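Local coordinates for protein NADP-dependent alcohol dehydrogenase 6 (Saccharomyces cerevisiae, PDB 1PIW) that reduces a broad range of aromatic and aliphatic aldehydes to primary alcohols with NADPH, as a homodimeric zinc-dependent medium-chain alcohol dehydrogenase, at residues G94-S99 against N110-T115; L64-E69 against T119-P124; G164-Y169 against K305-L310. One frame throughout, in Å; residues are numbered along the deposited sequence.

Interaction 1 of 3, residues G94-S99 against N110-T115. With ZN (zinc ion), chain C.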
ATOM      1  N   GLY A  94      12.132  11.367  21.796  1.00 29.67           N
ATOM      2  CA  GLY A  94      11.291  11.838  20.716  1.00 30.01           C
ATOM      3  C   GLY A  94       9.810  11.830  21.036  1.00 30.94           C
ATOM      4  O   GLY A  94       9.391  12.125  22.154  1.00 27.94           O
ATOM      5  N   ALA A  95       9.011  11.464  20.042  1.00 31.97           N
ATOM      6  CA  ALA A  95       7.569  11.448  20.208  1.00 31.51           C
ATOM      7  C   ALA A  95       7.021  10.332  21.060  1.00 29.80           C
ATOM      8  O   ALA A  95       6.135  10.583  21.847  1.00 30.40           O
ATOM      9  CB  ALA A  95       6.893  11.440  18.859  1.00 35.02           C
ATOM     10  N   GLN A  96       7.508   9.104  20.909  1.00 29.25           N
ATOM     11  CA  GLN A  96       6.980   8.028  21.755  1.00 30.65           C
ATOM     12  C   GLN A  96       7.677   8.081  23.115  1.00 30.85           C
ATOM     13  O   GLN A  96       8.821   8.523  23.216  1.00 33.16           O
ATOM     14  CB  GLN A  96       7.163   6.640  21.126  1.00 31.17           C
ATOM     15  CG  GLN A  96       6.226   5.618  21.750  1.00 31.14           C
ATOM     16  CD  GLN A  96       6.261   4.270  21.071  1.00 32.51           C
ATOM     17  OE1 GLN A  96       6.447   4.174  19.863  1.00 33.44           O
ATOM     18  NE2 GLN A  96       6.055   3.216  21.846  1.00 34.59           N
ATOM     19  N   VAL A  97       7.008   7.605  24.155  1.00 28.92           N
ATOM     20  CA  VAL A  97       7.572   7.706  25.483  1.00 27.12           C
ATOM     21  C   VAL A  97       7.287   6.457  26.320  1.00 30.61           C
ATOM     22  O   VAL A  97       7.707   6.341  27.485  1.00 29.76           O
ATOM     23  CB  VAL A  97       6.981   8.969  26.142  1.00 23.85           C
ATOM     24  CG1 VAL A  97       5.757   8.622  26.957  1.00 19.22           C
ATOM     25  CG2 VAL A  97       8.025   9.687  26.920  1.00 23.31           C
ATOM     26  N   PHE A  98       6.574   5.516  25.714  1.00 33.90           N
ATOM     27  CA  PHE A  98       6.214   4.286  26.406  1.00 36.83           C
ATOM     28  C   PHE A  98       5.640   3.208  25.499  1.00 38.24           C
ATOM     29  O   PHE A  98       5.023   3.497  24.472  1.00 39.42           O
ATOM     30  CB  PHE A  98       5.208   4.562  27.518  1.00 37.01           C
ATOM     31  CG  PHE A  98       4.847   3.342  28.292  1.00 39.27           C
ATOM     32  CD1 PHE A  98       5.738   2.808  29.226  1.00 39.66           C
ATOM     33  CD2 PHE A  98       3.650   2.678  28.047  1.00 40.81           C
ATOM     34  CE1 PHE A  98       5.448   1.632  29.904  1.00 39.46           C
ATOM     35  CE2 PHE A  98       3.347   1.495  28.724  1.00 42.31           C
ATOM     36  CZ  PHE A  98       4.252   0.970  29.655  1.00 40.64           C
ATOM     37  N   SER A  99       5.831   1.959  25.914  1.00 39.34           N
ATOM     38  CA  SER A  99       5.367   0.801  25.166  1.00 39.49           C
ATOM     39  C   SER A  99       5.300  -0.375  26.138  1.00 39.55           C
ATOM     40  O   SER A  99       6.020  -0.395  27.142  1.00 39.17           O
ATOM     41  CB  SER A  99       6.356   0.511  24.039  1.00 38.82           C
ATOM     42  OG  SER A  99       5.788  -0.359  23.093  1.00 42.65           O
ATOM     43  N   ASN A 110       8.603  -2.587  16.704  1.00 38.85           N
ATOM     44  CA  ASN A 110       7.440  -1.913  16.149  1.00 37.89           C
ATOM     45  C   ASN A 110       6.626  -1.300  17.275  1.00 35.45           C
ATOM     46  O   ASN A 110       5.404  -1.249  17.221  1.00 33.78           O
ATOM     47  CB  ASN A 110       6.591  -2.889  15.331  1.00 38.96           C
ATOM     48  CG  ASN A 110       7.188  -3.165  13.960  1.00 39.10           C
ATOM     49  OD1 ASN A 110       7.470  -2.240  13.197  1.00 39.12           O
ATOM     50  ND2 ASN A 110       7.379  -4.435  13.642  1.00 39.52           N
ATOM     51  N   GLU A 111       7.335  -0.808  18.286  1.00 34.59           N
ATOM     52  CA  GLU A 111       6.699  -0.204  19.432  1.00 35.05           C
ATOM     53  C   GLU A 111       5.846   0.996  19.088  1.00 35.72           C
ATOM     54  O   GLU A 111       5.032   1.423  19.895  1.00 36.96           O
ATOM     55  CB  GLU A 111       7.735   0.176  20.481  1.00 35.98           C
ATOM     56  CG  GLU A 111       8.923   0.944  19.959  1.00 35.66           C
ATOM     57  CD  GLU A 111      10.089   0.047  19.628  1.00 34.00           C
ATOM     58  OE1 GLU A 111      10.107  -0.505  18.511  1.00 34.59           O
ATOM     59  OE2 GLU A 111      10.976  -0.111  20.493  1.00 30.24           O
ATOM     60  N   PRO A 112       6.036   1.588  17.903  1.00 36.50           N
ATOM     61  CA  PRO A 112       5.167   2.734  17.624  1.00 36.25           C
ATOM     62  C   PRO A 112       3.753   2.223  17.400  1.00 36.46           C
ATOM     63  O   PRO A 112       2.791   2.970  17.513  1.00 38.36           O
ATOM     64  CB  PRO A 112       5.757   3.309  16.346  1.00 36.62           C
ATOM     65  CG  PRO A 112       7.203   3.001  16.478  1.00 36.39           C
ATOM     66  CD  PRO A 112       7.185   1.578  16.985  1.00 36.29           C
ATOM     67  N   TYR A 113       3.645   0.935  17.093  1.00 36.97           N
ATOM     68  CA  TYR A 113       2.363   0.291  16.829  1.00 36.79           C
ATOM     69  C   TYR A 113       1.934  -0.631  17.967  1.00 37.40           C
ATOM     70  O   TYR A 113       1.134  -1.553  17.769  1.00 36.33           O
ATOM     71  CB  TYR A 113       2.451  -0.507  15.524  1.00 36.86           C
ATOM     72  CG  TYR A 113       3.054   0.290  14.403  1.00 37.50           C
ATOM     73  CD1 TYR A 113       4.427   0.494  14.331  1.00 39.89           C
ATOM     74  CD2 TYR A 113       2.247   0.935  13.475  1.00 37.85           C
ATOM     75  CE1 TYR A 113       4.977   1.338  13.359  1.00 41.67           C
ATOM     76  CE2 TYR A 113       2.781   1.775  12.506  1.00 37.72           C
ATOM     77  CZ  TYR A 113       4.140   1.975  12.452  1.00 39.40           C
ATOM     78  OH  TYR A 113       4.663   2.819  11.506  1.00 38.53           O
ATOM     79  N   CYS A 114       2.473  -0.398  19.158  1.00 37.57           N
ATOM     80  CA  CYS A 114       2.108  -1.215  20.304  1.00 38.41           C
ATOM     81  C   CYS A 114       0.738  -0.803  20.797  1.00 39.29           C
ATOM     82  O   CYS A 114       0.347   0.352  20.686  1.00 38.96           O
ATOM     83  CB  CYS A 114       3.123  -1.059  21.436  1.00 37.96           C
ATOM     84  SG  CYS A 114       2.543  -1.715  23.023  1.00 36.38           S
ATOM     85  N   THR A 115       0.016  -1.762  21.347  1.00 42.08           N
ATOM     86  CA  THR A 115      -1.320  -1.525  21.864  1.00 44.71           C
ATOM     87  C   THR A 115      -1.308  -0.496  22.991  1.00 44.35           C
ATOM     88  O   THR A 115      -2.209   0.338  23.095  1.00 44.06           O
ATOM     89  CB  THR A 115      -1.911  -2.837  22.418  1.00 47.36           C
ATOM     90  OG1 THR A 115      -1.859  -3.849  21.406  1.00 49.20           O
ATOM     91  CG2 THR A 115      -3.352  -2.632  22.865  1.00 49.02           C
TER
HETATM   92 ZN    ZN C1501       3.888  -3.754  22.990  1.00 40.31          ZN

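Interaction 2 of 3, residues L64-E69 against T119-P124. With ZN (zinc ion), chain D.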
ATOM      1  N   LEU A  64      -0.860  22.331  29.431  1.00 37.91           N
ATOM      2  CA  LEU A  64      -0.218  21.342  28.608  1.00 36.33           C
ATOM      3  C   LEU A  64       1.146  21.764  28.114  1.00 36.34           C
ATOM      4  O   LEU A  64       1.292  22.778  27.441  1.00 36.88           O
ATOM      5  CB  LEU A  64      -1.100  21.014  27.409  1.00 34.55           C
ATOM      6  CG  LEU A  64      -0.463  20.052  26.404  1.00 34.82           C
ATOM      7  CD1 LEU A  64      -0.069  18.761  27.098  1.00 32.42           C
ATOM      8  CD2 LEU A  64      -1.437  19.783  25.272  1.00 34.47           C
ATOM      9  N   VAL A  65       2.158  20.992  28.465  1.00 35.71           N
ATOM     10  CA  VAL A  65       3.479  21.291  27.970  1.00 37.49           C
ATOM     11  C   VAL A  65       3.656  20.446  26.700  1.00 39.59           C
ATOM     12  O   VAL A  65       3.421  19.243  26.692  1.00 40.61           O
ATOM     13  CB  VAL A  65       4.544  20.951  29.000  1.00 36.07           C
ATOM     14  CG1 VAL A  65       5.933  21.156  28.397  1.00 34.09           C
ATOM     15  CG2 VAL A  65       4.345  21.818  30.227  1.00 33.34           C
ATOM     16  N   VAL A  66       4.058  21.086  25.616  1.00 40.95           N
ATOM     17  CA  VAL A  66       4.212  20.397  24.353  1.00 41.32           C
ATOM     18  C   VAL A  66       5.687  20.314  23.955  1.00 41.87           C
ATOM     19  O   VAL A  66       6.563  20.708  24.724  1.00 43.22           O
ATOM     20  CB  VAL A  66       3.363  21.137  23.309  1.00 41.43           C
ATOM     21  CG1 VAL A  66       3.480  20.517  21.960  1.00 44.43           C
ATOM     22  CG2 VAL A  66       1.933  21.092  23.747  1.00 41.60           C
ATOM     23  N   GLY A  67       5.966  19.789  22.768  1.00 40.60           N
ATOM     24  CA  GLY A  67       7.338  19.671  22.321  1.00 39.43           C
ATOM     25  C   GLY A  67       7.788  18.257  22.571  1.00 39.04           C
ATOM     26  O   GLY A  67       7.686  17.788  23.702  1.00 39.82           O
ATOM     27  N   HIS A  68       8.272  17.574  21.534  1.00 37.48           N
ATOM     28  CA  HIS A  68       8.701  16.199  21.690  1.00 35.79           C
ATOM     29  C   HIS A  68       9.883  15.803  20.806  1.00 36.90           C
ATOM     30  O   HIS A  68       9.917  14.733  20.189  1.00 37.13           O
ATOM     31  CB  HIS A  68       7.507  15.254  21.485  1.00 35.84           C
ATOM     32  CG  HIS A  68       6.879  15.327  20.124  1.00 38.06           C
ATOM     33  ND1 HIS A  68       5.671  14.728  19.833  1.00 36.99           N
ATOM     34  CD2 HIS A  68       7.307  15.892  18.966  1.00 38.64           C
ATOM     35  CE1 HIS A  68       5.385  14.919  18.556  1.00 36.37           C
ATOM     36  NE2 HIS A  68       6.361  15.620  18.008  1.00 35.17           N
ATOM     37  N   GLU A  69      10.863  16.688  20.749  1.00 36.85           N
ATOM     38  CA  GLU A  69      12.083  16.442  20.008  1.00 36.16           C
ATOM     39  C   GLU A  69      13.125  16.959  20.976  1.00 38.44           C
ATOM     40  O   GLU A  69      13.868  17.896  20.688  1.00 39.70           O
ATOM     41  CB  GLU A  69      12.064  17.221  18.711  1.00 34.66           C
ATOM     42  CG  GLU A  69      10.856  16.835  17.889  1.00 34.44           C
ATOM     43  CD  GLU A  69      10.922  17.295  16.459  1.00 32.12           C
ATOM     44  OE1 GLU A  69      11.504  18.371  16.220  1.00 31.03           O
ATOM     45  OE2 GLU A  69      10.370  16.588  15.583  1.00 30.91           O
ATOM     46  N   THR A 119       2.207   8.670  23.758  1.00 29.85           N
ATOM     47  CA  THR A 119       2.942   9.779  23.214  1.00 31.07           C
ATOM     48  C   THR A 119       3.490  10.693  24.301  1.00 31.08           C
ATOM     49  O   THR A 119       2.910  10.823  25.371  1.00 32.30           O
ATOM     50  CB  THR A 119       2.067  10.550  22.226  1.00 32.18           C
ATOM     51  OG1 THR A 119       2.755  11.728  21.778  1.00 35.12           O
ATOM     52  CG2 THR A 119       0.750  10.922  22.884  1.00 34.50           C
ATOM     53  N   THR A 120       4.629  11.309  24.001  1.00 31.71           N
ATOM     54  CA  THR A 120       5.345  12.211  24.895  1.00 32.18           C
ATOM     55  C   THR A 120       4.514  13.197  25.688  1.00 33.65           C
ATOM     56  O   THR A 120       4.819  13.447  26.851  1.00 34.74           O
ATOM     57  CB  THR A 120       6.411  12.985  24.116  1.00 31.59           C
ATOM     58  OG1 THR A 120       7.419  12.063  23.674  1.00 29.84           O
ATOM     59  CG2 THR A 120       7.031  14.082  24.980  1.00 28.18           C
ATOM     60  N   TYR A 121       3.490  13.772  25.066  1.00 35.64           N
ATOM     61  CA  TYR A 121       2.612  14.718  25.755  1.00 36.95           C
ATOM     62  C   TYR A 121       1.163  14.553  25.326  1.00 38.69           C
ATOM     63  O   TYR A 121       0.877  14.012  24.260  1.00 39.63           O
ATOM     64  CB  TYR A 121       3.051  16.167  25.502  1.00 35.40           C
ATOM     65  CG  TYR A 121       3.143  16.573  24.039  1.00 35.86           C
ATOM     66  CD1 TYR A 121       4.383  16.670  23.397  1.00 36.55           C
ATOM     67  CD2 TYR A 121       1.999  16.854  23.297  1.00 32.70           C
ATOM     68  CE1 TYR A 121       4.480  17.032  22.055  1.00 32.74           C
ATOM     69  CE2 TYR A 121       2.086  17.218  21.954  1.00 31.89           C
ATOM     70  CZ  TYR A 121       3.329  17.301  21.339  1.00 32.70           C
ATOM     71  OH  TYR A 121       3.413  17.634  20.003  1.00 30.44           O
ATOM     72  N   SER A 122       0.249  14.998  26.176  1.00 40.95           N
ATOM     73  CA  SER A 122      -1.182  14.944  25.876  1.00 43.76           C
ATOM     74  C   SER A 122      -1.851  13.595  25.886  1.00 43.83           C
ATOM     75  O   SER A 122      -2.884  13.424  25.236  1.00 44.75           O
ATOM     76  CB  SER A 122      -1.461  15.580  24.519  1.00 45.18           C
ATOM     77  OG  SER A 122      -1.245  16.977  24.581  1.00 51.44           O
ATOM     78  N   GLN A 123      -1.267  12.633  26.590  1.00 43.60           N
ATOM     79  CA  GLN A 123      -1.859  11.304  26.682  1.00 41.00           C
ATOM     80  C   GLN A 123      -1.750  10.843  28.113  1.00 40.82           C
ATOM     81  O   GLN A 123      -0.760  11.116  28.800  1.00 39.28           O
ATOM     82  CB  GLN A 123      -1.149  10.282  25.776  1.00 39.67           C
ATOM     83  CG  GLN A 123      -1.953   8.978  25.593  1.00 38.85           C
ATOM     84  CD  GLN A 123      -1.330   7.982  24.608  1.00 36.82           C
ATOM     85  OE1 GLN A 123      -0.714   8.368  23.620  1.00 38.65           O
ATOM     86  NE2 GLN A 123      -1.514   6.699  24.872  1.00 33.27           N
ATOM     87  N   PRO A 124      -2.794  10.177  28.607  1.00 41.09           N
ATOM     88  CA  PRO A 124      -2.705   9.711  29.987  1.00 40.92           C
ATOM     89  C   PRO A 124      -2.072   8.311  29.987  1.00 41.26           C
ATOM     90  O   PRO A 124      -2.275   7.527  29.056  1.00 37.89           O
ATOM     91  CB  PRO A 124      -4.160   9.706  30.432  1.00 39.61           C
ATOM     92  CG  PRO A 124      -4.880   9.317  29.173  1.00 37.89           C
ATOM     93  CD  PRO A 124      -4.186  10.140  28.118  1.00 38.98           C
TER
HETATM   94 ZN    ZN D1502       6.233  14.992  15.849  1.00 32.26          ZN

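Interaction 3 of 3, residues G164-Y169 against K305-L310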
ATOM      1  N   GLY A 164      10.477  14.536  13.902  1.00 33.13           N
ATOM      2  CA  GLY A 164      10.265  14.915  12.527  1.00 33.22           C
ATOM      3  C   GLY A 164      11.146  14.053  11.649  1.00 33.51           C
ATOM      4  O   GLY A 164      10.685  13.501  10.646  1.00 33.29           O
ATOM      5  N   GLY A 165      12.416  13.930  12.036  1.00 33.41           N
ATOM      6  CA  GLY A 165      13.357  13.132  11.265  1.00 31.84           C
ATOM      7  C   GLY A 165      12.985  11.661  11.268  1.00 31.54           C
ATOM      8  O   GLY A 165      12.702  11.069  10.224  1.00 33.15           O
ATOM      9  N   LEU A 166      12.974  11.061  12.451  1.00 28.84           N
ATOM     10  CA  LEU A 166      12.639   9.656  12.569  1.00 26.12           C
ATOM     11  C   LEU A 166      11.365   9.320  11.808  1.00 26.56           C
ATOM     12  O   LEU A 166      11.233   8.228  11.269  1.00 27.31           O
ATOM     13  CB  LEU A 166      12.465   9.288  14.034  1.00 22.38           C
ATOM     14  CG  LEU A 166      12.020   7.853  14.246  1.00 17.40           C
ATOM     15  CD1 LEU A 166      13.091   6.970  13.698  1.00 18.04           C
ATOM     16  CD2 LEU A 166      11.781   7.573  15.715  1.00 14.90           C
ATOM     17  N   THR A 167      10.433  10.266  11.756  1.00 26.82           N
ATOM     18  CA  THR A 167       9.161  10.043  11.076  1.00 29.00           C
ATOM     19  C   THR A 167       9.240   9.787   9.567  1.00 28.55           C
ATOM     20  O   THR A 167       8.378   9.080   9.018  1.00 27.01           O
ATOM     21  CB  THR A 167       8.177  11.203  11.375  1.00 29.90           C
ATOM     22  OG1 THR A 167       7.581  10.995  12.660  1.00 30.95           O
ATOM     23  CG2 THR A 167       7.076  11.267  10.344  1.00 30.80           C
ATOM     24  N   VAL A 168      10.259  10.352   8.907  1.00 28.32           N
ATOM     25  CA  VAL A 168      10.473  10.148   7.462  1.00 27.67           C
ATOM     26  C   VAL A 168      11.448   9.017   7.307  1.00 28.37           C
ATOM     27  O   VAL A 168      11.408   8.265   6.336  1.00 28.87           O
ATOM     28  CB  VAL A 168      11.187  11.297   6.755  1.00 25.41           C
ATOM     29  CG1 VAL A 168      10.539  11.538   5.414  1.00 23.40           C
ATOM     30  CG2 VAL A 168      11.234  12.525   7.629  1.00 28.77           C
ATOM     31  N   TYR A 169      12.356   8.917   8.264  1.00 29.55           N
ATOM     32  CA  TYR A 169      13.362   7.886   8.194  1.00 31.17           C
ATOM     33  C   TYR A 169      12.768   6.495   8.230  1.00 29.21           C
ATOM     34  O   TYR A 169      13.121   5.655   7.416  1.00 27.15           O
ATOM     35  CB  TYR A 169      14.391   8.050   9.311  1.00 33.19           C
ATOM     36  CG  TYR A 169      15.449   6.978   9.266  1.00 34.20           C
ATOM     37  CD1 TYR A 169      16.164   6.731   8.092  1.00 34.10           C
ATOM     38  CD2 TYR A 169      15.715   6.190  10.377  1.00 34.52           C
ATOM     39  CE1 TYR A 169      17.115   5.723   8.025  1.00 34.07           C
ATOM     40  CE2 TYR A 169      16.665   5.175  10.322  1.00 36.53           C
ATOM     41  CZ  TYR A 169      17.359   4.945   9.143  1.00 34.81           C
ATOM     42  OH  TYR A 169      18.276   3.928   9.090  1.00 30.96           O
ATOM     43  N   LYS A 305      15.082   1.608  17.420  1.00 38.46           N
ATOM     44  CA  LYS A 305      16.198   1.019  16.704  1.00 39.17           C
ATOM     45  C   LYS A 305      16.499   1.941  15.524  1.00 39.82           C
ATOM     46  O   LYS A 305      17.630   2.424  15.354  1.00 40.22           O
ATOM     47  CB  LYS A 305      15.811  -0.384  16.224  1.00 39.52           C
ATOM     48  CG  LYS A 305      16.765  -1.034  15.225  1.00 38.60           C
ATOM     49  CD  LYS A 305      16.315  -2.466  14.949  1.00 41.10           C
ATOM     50  CE  LYS A 305      17.026  -3.125  13.769  1.00 42.14           C
ATOM     51  NZ  LYS A 305      16.547  -2.678  12.414  1.00 43.15           N
ATOM     52  N   GLU A 306      15.469   2.192  14.720  1.00 39.32           N
ATOM     53  CA  GLU A 306      15.596   3.069  13.566  1.00 37.96           C
ATOM     54  C   GLU A 306      16.073   4.433  14.037  1.00 38.17           C
ATOM     55  O   GLU A 306      16.877   5.067  13.373  1.00 38.48           O
ATOM     56  CB  GLU A 306      14.251   3.206  12.857  1.00 36.11           C
ATOM     57  CG  GLU A 306      13.723   1.882  12.341  1.00 36.47           C
ATOM     58  CD  GLU A 306      12.309   1.968  11.811  1.00 34.53           C
ATOM     59  OE1 GLU A 306      11.427   2.422  12.555  1.00 33.36           O
ATOM     60  OE2 GLU A 306      12.080   1.577  10.653  1.00 33.89           O
ATOM     61  N   LEU A 307      15.589   4.884  15.193  1.00 38.67           N
ATOM     62  CA  LEU A 307      16.003   6.187  15.703  1.00 38.78           C
ATOM     63  C   LEU A 307      17.500   6.254  15.954  1.00 40.76           C
ATOM     64  O   LEU A 307      18.125   7.303  15.758  1.00 41.55           O
ATOM     65  CB  LEU A 307      15.262   6.547  16.986  1.00 35.40           C
ATOM     66  CG  LEU A 307      15.552   7.976  17.462  1.00 34.53           C
ATOM     67  CD1 LEU A 307      15.671   8.910  16.275  1.00 30.44           C
ATOM     68  CD2 LEU A 307      14.447   8.446  18.393  1.00 31.51           C
ATOM     69  N   ASN A 308      18.081   5.143  16.395  1.00 41.26           N
ATOM     70  CA  ASN A 308      19.512   5.122  16.636  1.00 40.28           C
ATOM     71  C   ASN A 308      20.193   5.030  15.282  1.00 40.49           C
ATOM     72  O   ASN A 308      21.217   5.660  15.044  1.00 40.20           O
ATOM     73  CB  ASN A 308      19.887   3.954  17.539  1.00 39.26           C
ATOM     74  CG  ASN A 308      19.583   4.231  19.010  1.00 40.24           C
ATOM     75  OD1 ASN A 308      20.072   5.209  19.589  1.00 40.48           O
ATOM     76  ND2 ASN A 308      18.778   3.367  19.625  1.00 40.85           N
ATOM     77  N   GLN A 309      19.606   4.253  14.382  1.00 41.61           N
ATOM     78  CA  GLN A 309      20.155   4.131  13.033  1.00 43.80           C
ATOM     79  C   GLN A 309      20.304   5.516  12.365  1.00 43.48           C
ATOM     80  O   GLN A 309      21.320   5.809  11.727  1.00 41.89           O
ATOM     81  CB  GLN A 309      19.234   3.265  12.163  1.00 44.14           C
ATOM     82  CG  GLN A 309      19.369   1.781  12.373  1.00 45.53           C
ATOM     83  CD  GLN A 309      18.404   1.005  11.502  1.00 46.85           C
ATOM     84  OE1 GLN A 309      17.998   1.479  10.436  1.00 47.02           O
ATOM     85  NE2 GLN A 309      18.038  -0.201  11.939  1.00 46.65           N
ATOM     86  N   LEU A 310      19.271   6.348  12.505  1.00 43.47           N
ATOM     87  CA  LEU A 310      19.268   7.684  11.927  1.00 41.19           C
ATOM     88  C   LEU A 310      20.345   8.515  12.603  1.00 40.71           C
ATOM     89  O   LEU A 310      21.191   9.122  11.942  1.00 40.50           O
ATOM     90  CB  LEU A 310      17.897   8.348  12.114  1.00 39.82           C
ATOM     91  CG  LEU A 310      17.773   9.777  11.567  1.00 38.74           C
ATOM     92  CD1 LEU A 310      18.177   9.776  10.108  1.00 41.50           C
ATOM     93  CD2 LEU A 310      16.360  10.293  11.698  1.00 37.66           C
TER

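Interaction 1 of 3, residues G94-S99 against N110-T115
Gln96 reaches across from the 96-98 strand and lays its carboxamide against the short 3-10 turn at Glu111 and Pro112. CG stands anti to the backbone N (chi1 -161°) and the chain runs on extended, which carries the amide out to the 3-10 turn. NE2 then donates twice: to the carbonyl O of Glu111 across the contact, at 2.8 Å but bent at N-H (134°), and to the O of Phe98 in its own segment, at 2.8 Å and straighter (160°). Both acceptors receive the N-H from above their carbonyl planes. The Phe98 oxygen lies near the plane of the Gln96 amide, the Glu111 oxygen tilted from it. On the other branch, OE1 rests on Pro112, 3.0 Å from its CA, with the proline ring carbons beside it.

The second close patch is at Ser99, whose OG touches two methylenes, 3.3 Å from Glu111 CB and 3.2 Å from Cys114 CB. Glu111 turns away beyond CB, and its carboxylate is taken by His144. The more open side is marked by the exposed Thr115 and the partly exposed Asn110 and Phe98, whose side chains set out away from the contact. Asn110, Tyr113 and Thr115 also pack against the second subunit.

Cys114 SG binds the zinc ion at 2.4 Å, and Cys100, Cys103 and Cys106 complete this four-cysteine site. One buried amide thus ties the strand's backbone to the turn just ahead of the last zinc ligand, and hydrogen bonding and metal coordination together probably help to hold the shape of the zinc-binding lobe.

Interaction 2 of 3, residues L64-E69 against T119-P124
Tyr121 lies across the 64-69 segment and touches most of it, from Val65 to His68. CG is held between the backbone N and the carbonyl carbon (chi1 56°), which puts it on the side of the 64-69 segment. At the root of the side chain, CB sits 3.3 Å from Val65 O, and CG lies near that oxygen and Val66 CA. Further out the two sides of the ring have different neighbours. CD1 passes the backbone of Gly67, and CE1 comes to 3.2 Å from Gly67 N and 3.4 Å from His68 ND1. CE2, on the other side, lies near Val66 CG1. This methyl sits over one ring face, 3.7 Å from the centroid of Tyr121, and makes a CH-pi contact displaced toward CZ. At the tip, OH rests over one face of the His68 imidazole, near CE1 and ND1, and makes a weak hydrogen bond to Asp49.

The two rings meet obliquely, their planes 32° apart. His68 CB also packs 3.6 Å from Thr120 CB. Across the two segments the contact is one of packing, with Tyr121 OH and Thr120 OG1 bonded to residues outside them, the latter to the carbonyl oxygens of Gly94 and Ala95.

His68 NE2 binds the zinc ion at 2.2 Å, and Cys46 and Cys163 are its other protein ligands. Tyr121 is thus a second-shell residue that backs the imidazole and probably limits how it can tilt. A histidine supplied by a loop and joined at the metal by two cysteines distant in sequence is the catalytic zinc site of the medium-chain alcohol dehydrogenases.

Interaction 3 of 3, residues G164-Y169 against K305-L310
Leu166 and Tyr169, one turn apart on helix 161-174, meet Glu306, Leu307 and Leu310 of helix 304-316. The short helical segments run at 105° to each other, with their axes 9.6 Å apart at closest approach.

Apolar packing makes up most of the contact. Leu166 extends with CG anti to the backbone N (chi1 176°) and ends on Leu307, the two side chains crossing at about a right angle: CD2 lies 3.8 Å from Leu307 CB, and CD1 sits on the backbone of Leu307, 3.6 Å from its N. Leu310 fills the next place along. Its CD2 reaches Gly165, 3.7 Å from the glycine C. Its CB lies 3.5 Å from Tyr169 CD2, as the leucine and tyrosine side chains slide past each other in opposite directions.

The aromatic contacts depend on how the Tyr169 ring is turned. Leu310 CA and CD1 lie over one face, CD1 offset toward the rim. Glu306 O meets the ring at its edge, 3.1 Å from CE2, and Gln309 CB is also at the edge, 3.3 Å from Tyr169 OH.

The polar part belongs to the buried Glu306. Its CB packs near Leu166 CD1 and Tyr169 CE2, and its extended chain ends with OE1 hydrogen-bonded to Ser170 and OE2 in a salt bridge with Arg174, both farther along the first helix.

The contact thus packs helix 161-174, which carries a catalytic zinc ligand and lines the NADP pocket through Thr167, against helix 304-316 of the Rossmann-type nucleotide-binding part. Helix 190-202 also packs on this junction: Ile191 on Thr167 and Val168, Ile198 on Leu310, and Met202 on Tyr169. Asn308, directed away from the first helix, instead touches strand 146-148.

Overall arrangement
Along the chain, interaction 1 is nested inside the loop closed by interaction 2, and interaction 3 follows both. The first two lie within the GroES-like domain, their centres 13 Å apart, and they touch where the chain near Ala95 meets Thr120 and His68; strands 96-98 and 118-119 pair between them. Interaction 3 brings helix 304-316 of the cofactor-binding part onto helix 161-174, whose first turn holds the zinc ligand Cys163. Its centre is about 13 Å from that of interaction 1 and 19 Å from that of interaction 2, yet Glu69 OE2 probably hydrogen-bonds to Gly164 N. Together they link the structural zinc lobe, catalytic zinc and nucleotide-binding region.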